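Local coordinates for protein intradiol ring-cleavage dioxygenase (Streptomyces sp. SirexAA-E, PDB 4ILV) that probably cleaves catechol-type aromatic rings between their two hydroxylated carbons with a bound ferric ion, in a secreted enzyme that also carries a carbohydrate-binding domain, at residues 54-59 with 100-105; 135-140 with 182-187; 146-151 with 163-168. All coordinates share one frame; numbering follows the deposited sequence.

Contact 1 of 3, residues 54-59 with 100-105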
loop_
_atom_site.group_PDB
_atom_site.type_symbol
_atom_site.label_atom_id
_atom_site.label_comp_id
_atom_site.label_asym_id
_atom_site.label_seq_id
_atom_site.Cartn_x
_atom_site.Cartn_y
_atom_site.Cartn_z
ATOM N N SER A 54 -3.351 -6.807 -9.319
ATOM C CA SER A 54 -2.002 -7.252 -9.639
ATOM C C SER A 54 -1.252 -6.204 -10.457
ATOM O O SER A 54 -1.743 -5.755 -11.489
ATOM C CB SER A 54 -2.048 -8.580 -10.391
ATOM O OG SER A 54 -0.743 -9.006 -10.743
ATOM N N LEU A 55 -0.059 -5.827 -10.008
ATOM C CA LEU A 55 0.721 -4.804 -10.698
ATOM C C LEU A 55 1.860 -5.417 -11.491
ATOM O O LEU A 55 2.605 -4.706 -12.152
ATOM C CB LEU A 55 1.326 -3.826 -9.687
ATOM C CG LEU A 55 0.346 -3.135 -8.738
ATOM C CD1 LEU A 55 1.083 -2.155 -7.848
ATOM C CD2 LEU A 55 -0.777 -2.430 -9.518
ATOM N N VAL A 56 2.023 -6.732 -11.397
ATOM C CA VAL A 56 3.200 -7.380 -11.964
ATOM C C VAL A 56 2.859 -8.662 -12.687
ATOM O O VAL A 56 1.754 -9.181 -12.561
ATOM C CB VAL A 56 4.230 -7.729 -10.884
ATOM C CG1 VAL A 56 4.617 -6.483 -10.098
ATOM C CG2 VAL A 56 3.674 -8.803 -9.936
ATOM N N THR A 57 3.822 -9.168 -13.451
ATOM C CA THR A 57 3.730 -10.506 -14.014
ATOM C C THR A 57 4.949 -11.306 -13.551
ATOM O O THR A 57 5.772 -10.816 -12.771
ATOM C CB THR A 57 3.698 -10.490 -15.558
ATOM O OG1 THR A 57 5.029 -10.405 -16.061
ATOM C CG2 THR A 57 2.885 -9.317 -16.078
ATOM N N SER A 58 5.056 -12.539 -14.033
ATOM C CA SER A 58 6.216 -13.380 -13.764
ATOM C C SER A 58 7.479 -12.765 -14.367
ATOM O O SER A 58 8.582 -12.971 -13.864
ATOM C CB SER A 58 5.985 -14.772 -14.346
ATOM O OG SER A 58 4.689 -15.233 -14.008
ATOM N N SER A 59 7.300 -12.006 -15.444
ATOM C CA SER A 59 8.400 -11.353 -16.151
ATOM C C SER A 59 8.818 -9.987 -15.565
ATOM O O SER A 59 9.832 -9.417 -15.959
ATOM C CB SER A 59 8.017 -11.192 -17.606
ATOM O OG SER A 59 6.706 -10.672 -17.681
ATOM N N PHE A 100 1.251 4.235 -16.204
ATOM C CA PHE A 100 0.663 3.845 -14.931
ATOM C C PHE A 100 1.234 2.541 -14.408
ATOM O O PHE A 100 0.593 1.847 -13.608
ATOM C CB PHE A 100 -0.867 3.782 -15.047
ATOM C CG PHE A 100 -1.514 5.138 -15.175
ATOM C CD1 PHE A 100 -2.033 5.781 -14.064
ATOM C CD2 PHE A 100 -1.590 5.773 -16.402
ATOM C CE1 PHE A 100 -2.620 7.024 -14.176
ATOM C CE2 PHE A 100 -2.173 7.020 -16.523
ATOM C CZ PHE A 100 -2.692 7.646 -15.406
ATOM N N ALA A 101 2.449 2.206 -14.835
ATOM C CA ALA A 101 3.100 1.041 -14.252
ATOM C C ALA A 101 3.184 1.219 -12.728
ATOM O O ALA A 101 3.469 2.313 -12.233
ATOM C CB ALA A 101 4.482 0.823 -14.856
ATOM N N PHE A 102 2.909 0.144 -11.996
ATOM C CA PHE A 102 2.929 0.164 -10.537
ATOM C C PHE A 102 1.954 1.138 -9.923
ATOM O O PHE A 102 2.186 1.681 -8.839
ATOM C CB PHE A 102 4.348 0.354 -10.003
ATOM C CG PHE A 102 5.194 -0.850 -10.204
ATOM C CD1 PHE A 102 5.043 -1.950 -9.372
ATOM C CD2 PHE A 102 6.094 -0.919 -11.253
ATOM C CE1 PHE A 102 5.796 -3.083 -9.559
ATOM C CE2 PHE A 102 6.860 -2.061 -11.454
ATOM C CZ PHE A 102 6.710 -3.145 -10.607
ATOM N N ARG A 103 0.848 1.331 -10.633
ATOM C CA ARG A 103 -0.292 2.084 -10.140
ATOM C C ARG A 103 -1.531 1.229 -10.406
ATOM O O ARG A 103 -1.711 0.703 -11.506
ATOM C CB ARG A 103 -0.405 3.431 -10.863
ATOM C CG ARG A 103 0.903 4.227 -10.883
ATOM C CD ARG A 103 0.736 5.583 -11.541
ATOM N NE ARG A 103 1.984 6.339 -11.562
ATOM C CZ ARG A 103 2.414 7.101 -10.559
ATOM N NH1 ARG A 103 3.564 7.762 -10.675
ATOM N NH2 ARG A 103 1.702 7.199 -9.433
ATOM N N GLY A 104 -2.377 1.066 -9.400
ATOM C CA GLY A 104 -3.604 0.308 -9.580
ATOM C C GLY A 104 -4.507 0.391 -8.357
ATOM O O GLY A 104 -4.017 0.447 -7.236
ATOM N N HIS A 105 -5.822 0.396 -8.571
ATOM C CA HIS A 105 -6.765 0.475 -7.458
ATOM C C HIS A 105 -7.734 -0.697 -7.436
ATOM O O HIS A 105 -7.895 -1.414 -8.438
ATOM C CB HIS A 105 -7.547 1.794 -7.490
ATOM C CG HIS A 105 -8.535 1.893 -8.615
ATOM N ND1 HIS A 105 -8.252 2.539 -9.803
ATOM C CD2 HIS A 105 -9.808 1.449 -8.724
ATOM C CE1 HIS A 105 -9.305 2.470 -10.599
ATOM N NE2 HIS A 105 -10.262 1.813 -9.966
HETATM O O HOH W 1 1.898 -2.239 -13.114
#
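L55 and F102 meet where a loop passes beside a tight turn, and each covers a good part of the other. The two branches of L55 divide the work. CD1 lies against the backbone of F102, 4.0 Å from F102 C, while CD2 reaches the next link of the chain, 3.8 Å from R103 O. L55 CG stands anti to its own carbonyl carbon (chi1 -56°), beside the backbone N, which sends the fork toward the turn. The F102 ring extends along the loop. L55 O lies over one of its faces; farther along, the F102 and V56 side chains cross obliquely, with F102 CE1 3.6 Å from V56 CG1. Polar backbone atoms are joined by a water that donates to L55 O at 2.7 Å and accepts from F102 N at 2.8 Å. An alanine in place of L55 would remove both terminal methyls and would probably leave the backbone of F102 and R103 poorly packed, although the water bridge uses only main-chain atoms.

Behind these contacts stands a type II turn from F100 to R103, in which F102 takes the left-handed conformation (phi 60°) and swings its ring toward V56. Glycine suits position 104 because a beta carbon on G104 would come within 2.8 Å of L55 CD2. R103 points away from the loop, and its guanidinium donates to the carbonyls of Y44 and D96.

The contact spans the rims of two sheets. L55 pairs through its backbone with R117, and F102 packs on T118 and I119, all in strand 113-119, an outermost strand of the mixed sheet; G104 is bonded through its backbone to F86, which ties strand 103-107, at the border of the antiparallel sheet, to strand 83-87.

Contact 2 of 3, residues 135-140 with 182-187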
loop_
_atom_site.group_PDB
_atom_site.type_symbol
_atom_site.label_atom_id
_atom_site.label_comp_id
_atom_site.label_asym_id
_atom_site.label_seq_id
_atom_site.Cartn_x
_atom_site.Cartn_y
_atom_site.Cartn_z
ATOM N N ALA A 135 -7.034 5.473 0.716
ATOM C CA ALA A 135 -8.201 4.676 1.082
ATOM C C ALA A 135 -9.429 5.564 1.208
ATOM O O ALA A 135 -9.379 6.616 1.846
ATOM C CB ALA A 135 -7.957 3.935 2.419
ATOM N N GLN A 136 -10.536 5.147 0.602
ATOM C CA GLN A 136 -11.757 5.924 0.711
ATOM C C GLN A 136 -12.970 5.029 0.873
ATOM O O GLN A 136 -13.321 4.277 -0.036
ATOM C CB GLN A 136 -11.940 6.835 -0.506
ATOM C CG GLN A 136 -13.107 7.812 -0.372
ATOM C CD GLN A 136 -13.274 8.706 -1.585
ATOM O OE1 GLN A 136 -12.911 8.333 -2.701
ATOM N NE2 GLN A 136 -13.824 9.899 -1.372
ATOM N N ALA A 137 -13.589 5.111 2.045
ATOM C CA ALA A 137 -14.857 4.457 2.310
ATOM C C ALA A 137 -15.945 5.225 1.561
ATOM O O ALA A 137 -15.840 6.440 1.395
ATOM C CB ALA A 137 -15.140 4.462 3.807
ATOM N N PRO A 138 -16.986 4.518 1.096
ATOM C CA PRO A 138 -18.050 5.141 0.305
ATOM C C PRO A 138 -18.631 6.373 0.985
ATOM O O PRO A 138 -19.111 6.283 2.120
ATOM C CB PRO A 138 -19.113 4.037 0.203
ATOM C CG PRO A 138 -18.759 3.042 1.253
ATOM C CD PRO A 138 -17.279 3.104 1.382
ATOM N N GLY A 139 -18.553 7.513 0.305
ATOM C CA GLY A 139 -19.139 8.751 0.793
ATOM C C GLY A 139 -18.326 9.451 1.861
ATOM O O GLY A 139 -18.805 10.372 2.514
ATOM N N ARG A 140 -17.094 9.004 2.048
ATOM C CA ARG A 140 -16.220 9.578 3.064
ATOM C C ARG A 140 -14.993 10.251 2.436
ATOM O O ARG A 140 -14.675 10.008 1.270
ATOM C CB ARG A 140 -15.804 8.487 4.064
ATOM C CG ARG A 140 -16.983 7.837 4.785
ATOM C CD ARG A 140 -17.717 8.882 5.615
ATOM N NE ARG A 140 -16.794 9.566 6.520
ATOM C CZ ARG A 140 -17.143 10.527 7.370
ATOM N NH1 ARG A 140 -16.229 11.087 8.153
ATOM N NH2 ARG A 140 -18.404 10.930 7.435
ATOM N N PHE A 182 -6.163 -1.941 7.686
ATOM C CA PHE A 182 -6.523 -0.533 7.821
ATOM C C PHE A 182 -7.662 -0.405 8.829
ATOM O O PHE A 182 -8.537 -1.273 8.904
ATOM C CB PHE A 182 -7.003 0.057 6.494
ATOM C CG PHE A 182 -5.959 0.062 5.402
ATOM C CD1 PHE A 182 -5.686 -1.085 4.675
ATOM C CD2 PHE A 182 -5.281 1.229 5.083
ATOM C CE1 PHE A 182 -4.736 -1.070 3.652
ATOM C CE2 PHE A 182 -4.327 1.248 4.058
ATOM C CZ PHE A 182 -4.056 0.099 3.352
ATOM N N VAL A 183 -7.645 0.677 9.599
ATOM C CA VAL A 183 -8.793 1.050 10.420
ATOM C C VAL A 183 -9.151 2.486 10.049
ATOM O O VAL A 183 -8.344 3.395 10.233
ATOM C CB VAL A 183 -8.468 0.947 11.907
ATOM C CG1 VAL A 183 -9.670 1.396 12.748
ATOM C CG2 VAL A 183 -8.104 -0.476 12.249
ATOM N N LEU A 184 -10.332 2.672 9.471
ATOM C CA LEU A 184 -10.788 3.981 9.041
ATOM C C LEU A 184 -11.820 4.543 10.012
ATOM O O LEU A 184 -12.587 3.794 10.621
ATOM C CB LEU A 184 -11.428 3.891 7.659
ATOM C CG LEU A 184 -10.590 3.256 6.557
ATOM C CD1 LEU A 184 -11.379 3.257 5.253
ATOM C CD2 LEU A 184 -9.279 3.990 6.409
ATOM N N ASP A 185 -11.857 5.866 10.112
ATOM C CA ASP A 185 -12.792 6.563 10.988
ATOM C C ASP A 185 -14.208 6.558 10.393
ATOM O O ASP A 185 -14.692 7.572 9.884
ATOM C CB ASP A 185 -12.299 7.990 11.236
ATOM C CG ASP A 185 -13.050 8.684 12.350
ATOM O OD1 ASP A 185 -13.086 9.935 12.348
ATOM O OD2 ASP A 185 -13.592 7.977 13.230
ATOM N N VAL A 186 -14.856 5.395 10.469
ATOM C CA VAL A 186 -16.194 5.175 9.931
ATOM C C VAL A 186 -17.056 4.511 10.995
ATOM O O VAL A 186 -16.788 3.381 11.400
ATOM C CB VAL A 186 -16.142 4.255 8.691
ATOM C CG1 VAL A 186 -17.545 3.876 8.236
ATOM C CG2 VAL A 186 -15.346 4.911 7.570
ATOM N N ALA A 187 -18.113 5.203 11.419
ATOM C CA ALA A 187 -18.968 4.734 12.511
ATOM C C ALA A 187 -19.702 3.436 12.188
ATOM O O ALA A 187 -20.193 3.243 11.071
ATOM C CB ALA A 187 -19.959 5.823 12.905
#
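V186 has CG1 anti to its backbone N (chi1 173°), so CG2 falls beside that N and meets the methyl of A137, with A137 CB to V186 CG2 at 3.8 Å. In L184, CG is anti to the carbonyl carbon (chi1 -54°) and the extended fork straddles two alanines: CD2 lies 4.2 Å from A135 CB, and CD1 is equally far from A137 CB. Small methyls suit positions 135 and 137, since both point toward the branched side chains opposite and let them close in.

After A137 the chain reverses in a type II turn to R140, closed by R140 N to A137 O at 2.9 Å. P138 and G139 fit it well, the proline with its fixed negative phi and the glycine with its positive one. Q136 braces the same turn, its NE2 donating to R140 O at 2.8 Å. D185 forms the centre of an inverse gamma turn, with V186 N 2.8 Å from L184 O, which turns both L184 and V186 to A137, while L184 alone also meets A135.

The chain just past the ends of strands 130-136 and 175-183, from different sheets of the sandwich, is thus joined mainly through methyl groups. R140 NH1 stays 5.4 Å from D185 OD1, and D185 makes its salt bridge with R74; any attraction between R140 and D185 is therefore probably diffuse, and the cohesion is essentially apolar.

Contact 3 of 3, residues 146-151 with 163-168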
loop_
_atom_site.group_PDB
_atom_site.type_symbol
_atom_site.label_atom_id
_atom_site.label_comp_id
_atom_site.label_asym_id
_atom_site.label_seq_id
_atom_site.Cartn_x
_atom_site.Cartn_y
_atom_site.Cartn_z
ATOM N N GLN A 146 0.917 5.765 3.839
ATOM C CA GLN A 146 1.956 4.900 3.293
ATOM C C GLN A 146 2.132 3.632 4.123
ATOM O O GLN A 146 1.786 3.604 5.307
ATOM C CB GLN A 146 3.289 5.650 3.262
ATOM C CG GLN A 146 3.243 6.931 2.475
ATOM C CD GLN A 146 4.571 7.654 2.466
ATOM O OE1 GLN A 146 5.633 7.033 2.587
ATOM N NE2 GLN A 146 4.522 8.973 2.312
ATOM N N LEU A 147 2.688 2.593 3.509
ATOM C CA LEU A 147 3.030 1.378 4.242
ATOM C C LEU A 147 4.536 1.160 4.263
ATOM O O LEU A 147 5.208 1.350 3.245
ATOM C CB LEU A 147 2.344 0.166 3.614
ATOM C CG LEU A 147 0.833 0.302 3.409
ATOM C CD1 LEU A 147 0.275 -0.961 2.766
ATOM C CD2 LEU A 147 0.096 0.624 4.719
ATOM N N TYR A 148 5.062 0.744 5.414
ATOM C CA TYR A 148 6.506 0.546 5.577
ATOM C C TYR A 148 6.856 -0.914 5.809
ATOM O O TYR A 148 5.979 -1.736 6.081
ATOM C CB TYR A 148 7.061 1.407 6.716
ATOM C CG TYR A 148 6.931 2.889 6.451
ATOM C CD1 TYR A 148 7.797 3.530 5.580
ATOM C CD2 TYR A 148 5.940 3.644 7.064
ATOM C CE1 TYR A 148 7.690 4.882 5.326
ATOM C CE2 TYR A 148 5.821 5.002 6.813
ATOM C CZ TYR A 148 6.705 5.611 5.933
ATOM O OH TYR A 148 6.615 6.956 5.664
ATOM N N PHE A 149 8.151 -1.212 5.703
ATOM C CA PHE A 149 8.687 -2.563 5.779
ATOM C C PHE A 149 9.498 -2.744 7.042
ATOM O O PHE A 149 10.259 -1.852 7.416
ATOM C CB PHE A 149 9.594 -2.834 4.560
ATOM C CG PHE A 149 8.837 -2.915 3.273
ATOM C CD1 PHE A 149 8.596 -4.137 2.672
ATOM C CD2 PHE A 149 8.324 -1.771 2.684
ATOM C CE1 PHE A 149 7.866 -4.218 1.493
ATOM C CE2 PHE A 149 7.603 -1.839 1.498
ATOM C CZ PHE A 149 7.371 -3.070 0.904
ATOM N N PRO A 150 9.359 -3.913 7.692
ATOM C CA PRO A 150 10.081 -4.183 8.935
ATOM C C PRO A 150 11.564 -4.386 8.677
ATOM O O PRO A 150 11.939 -5.011 7.688
ATOM C CB PRO A 150 9.451 -5.494 9.424
ATOM C CG PRO A 150 9.010 -6.180 8.175
ATOM C CD PRO A 150 8.540 -5.063 7.268
ATOM N N GLY A 151 12.392 -3.858 9.570
ATOM C CA GLY A 151 13.812 -4.157 9.581
ATOM C C GLY A 151 14.649 -3.395 8.573
ATOM O O GLY A 151 15.822 -3.701 8.385
ATOM N N PRO A 163 6.209 3.690 12.831
ATOM C CA PRO A 163 6.036 2.272 13.172
ATOM C C PRO A 163 4.574 1.820 13.145
ATOM O O PRO A 163 4.325 0.631 12.970
ATOM C CB PRO A 163 6.595 2.181 14.594
ATOM C CG PRO A 163 6.616 3.582 15.092
ATOM C CD PRO A 163 6.907 4.419 13.897
ATOM N N ALA A 164 3.623 2.739 13.309
ATOM C CA ALA A 164 2.206 2.368 13.219
ATOM C C ALA A 164 1.819 1.977 11.786
ATOM O O ALA A 164 0.795 1.338 11.564
ATOM C CB ALA A 164 1.312 3.498 13.720
ATOM N N LEU A 165 2.642 2.343 10.813
ATOM C CA LEU A 165 2.339 2.027 9.423
ATOM C C LEU A 165 3.196 0.872 8.899
ATOM O O LEU A 165 3.266 0.637 7.679
ATOM C CB LEU A 165 2.512 3.274 8.556
ATOM C CG LEU A 165 1.538 4.405 8.905
ATOM C CD1 LEU A 165 1.989 5.719 8.299
ATOM C CD2 LEU A 165 0.131 4.077 8.448
ATOM N N LEU A 166 3.831 0.138 9.816
ATOM C CA LEU A 166 4.595 -1.060 9.444
ATOM C C LEU A 166 3.672 -2.206 9.061
ATOM O O LEU A 166 2.687 -2.477 9.744
ATOM C CB LEU A 166 5.494 -1.512 10.593
ATOM C CG LEU A 166 6.885 -0.882 10.737
ATOM C CD1 LEU A 166 7.502 -1.266 12.088
ATOM C CD2 LEU A 166 7.813 -1.283 9.596
ATOM N N MET A 167 3.969 -2.848 7.949
ATOM C CA MET A 167 3.396 -4.145 7.605
ATOM C C MET A 167 4.126 -5.217 8.398
ATOM O O MET A 167 5.265 -5.010 8.813
ATOM C CB MET A 167 3.631 -4.445 6.118
ATOM C CG MET A 167 2.923 -3.496 5.162
ATOM S SD MET A 167 3.247 -3.910 3.437
ATOM C CE MET A 167 4.924 -3.304 3.263
ATOM N N ASN A 168 3.483 -6.362 8.606
ATOM C CA ASN A 168 4.222 -7.578 8.916
ATOM C C ASN A 168 4.655 -8.165 7.580
ATOM O O ASN A 168 3.893 -8.158 6.633
ATOM C CB ASN A 168 3.370 -8.602 9.654
ATOM C CG ASN A 168 3.202 -8.278 11.134
ATOM O OD1 ASN A 168 3.770 -7.315 11.651
ATOM N ND2 ASN A 168 2.426 -9.102 11.826
#
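A single bridge of the parallel kind, between Y148 and L166, ties the end of strand 143-148 to the loop that leads into strand 168-172 in this beta-sandwich domain. Y148 uses both of its backbone groups. Its N donates to L165 O at 2.9 Å, and its O accepts from M167 N at 3.0 Å. Both bonds are nearly straight at hydrogen (167° and 175°), yet each donor sits above the carbonyl plane. L165 O also receives a CA-H contact from L147, with L147 CA 3.5 Å away. A short 3-10 segment turns the loop, where L166 N donates to P163 O.

Polar side-chain ends find partners beyond the bridge: Y148 OH is bonded to Q39 OE1, and Q146 OE1 to R127 NH1. Q146 also packs on the iron ligands H130 and H132, so this strand end borders the metal site. The carbonyl of F149 accepts from N155.

Apolar groups fill in around the bonds. L165 CB sits at the edge of the Y148 ring, 3.8 Å from Y148 CD2, and L166 CD2 lies 4.0 Å from Y148 CB. M167 suits its place because an unbranched, flexible chain can bend at its last torsion and run beside F149. The result is a CH-pi and Met-aromatic contact, with M167 CE 3.4 Å from the centroid of the F149 ring, only 12° off the ring normal.

In the fold
All three contacts belong to one beta sandwich; contacts 1 and 2 join segments some 40 residues apart, contact 3 the two sides of a shorter loop. Their centres lie 20 to 25 Å from one another. Contacts 1 and 3 stand on opposite sides of the chain's centre, whereas contacts 2 and 3 approach to about 4 Å between nearest atoms without touching. The neighbouring strands 130-136 and 143-148 link those two, and the first carries H130 and H132, which bind the iron with Y95 and Y124. Contact 3 comes closer to the metal than contact 1: the side chain of Q146 is about 6 Å from the bound iron, that of R103 about 9 Å.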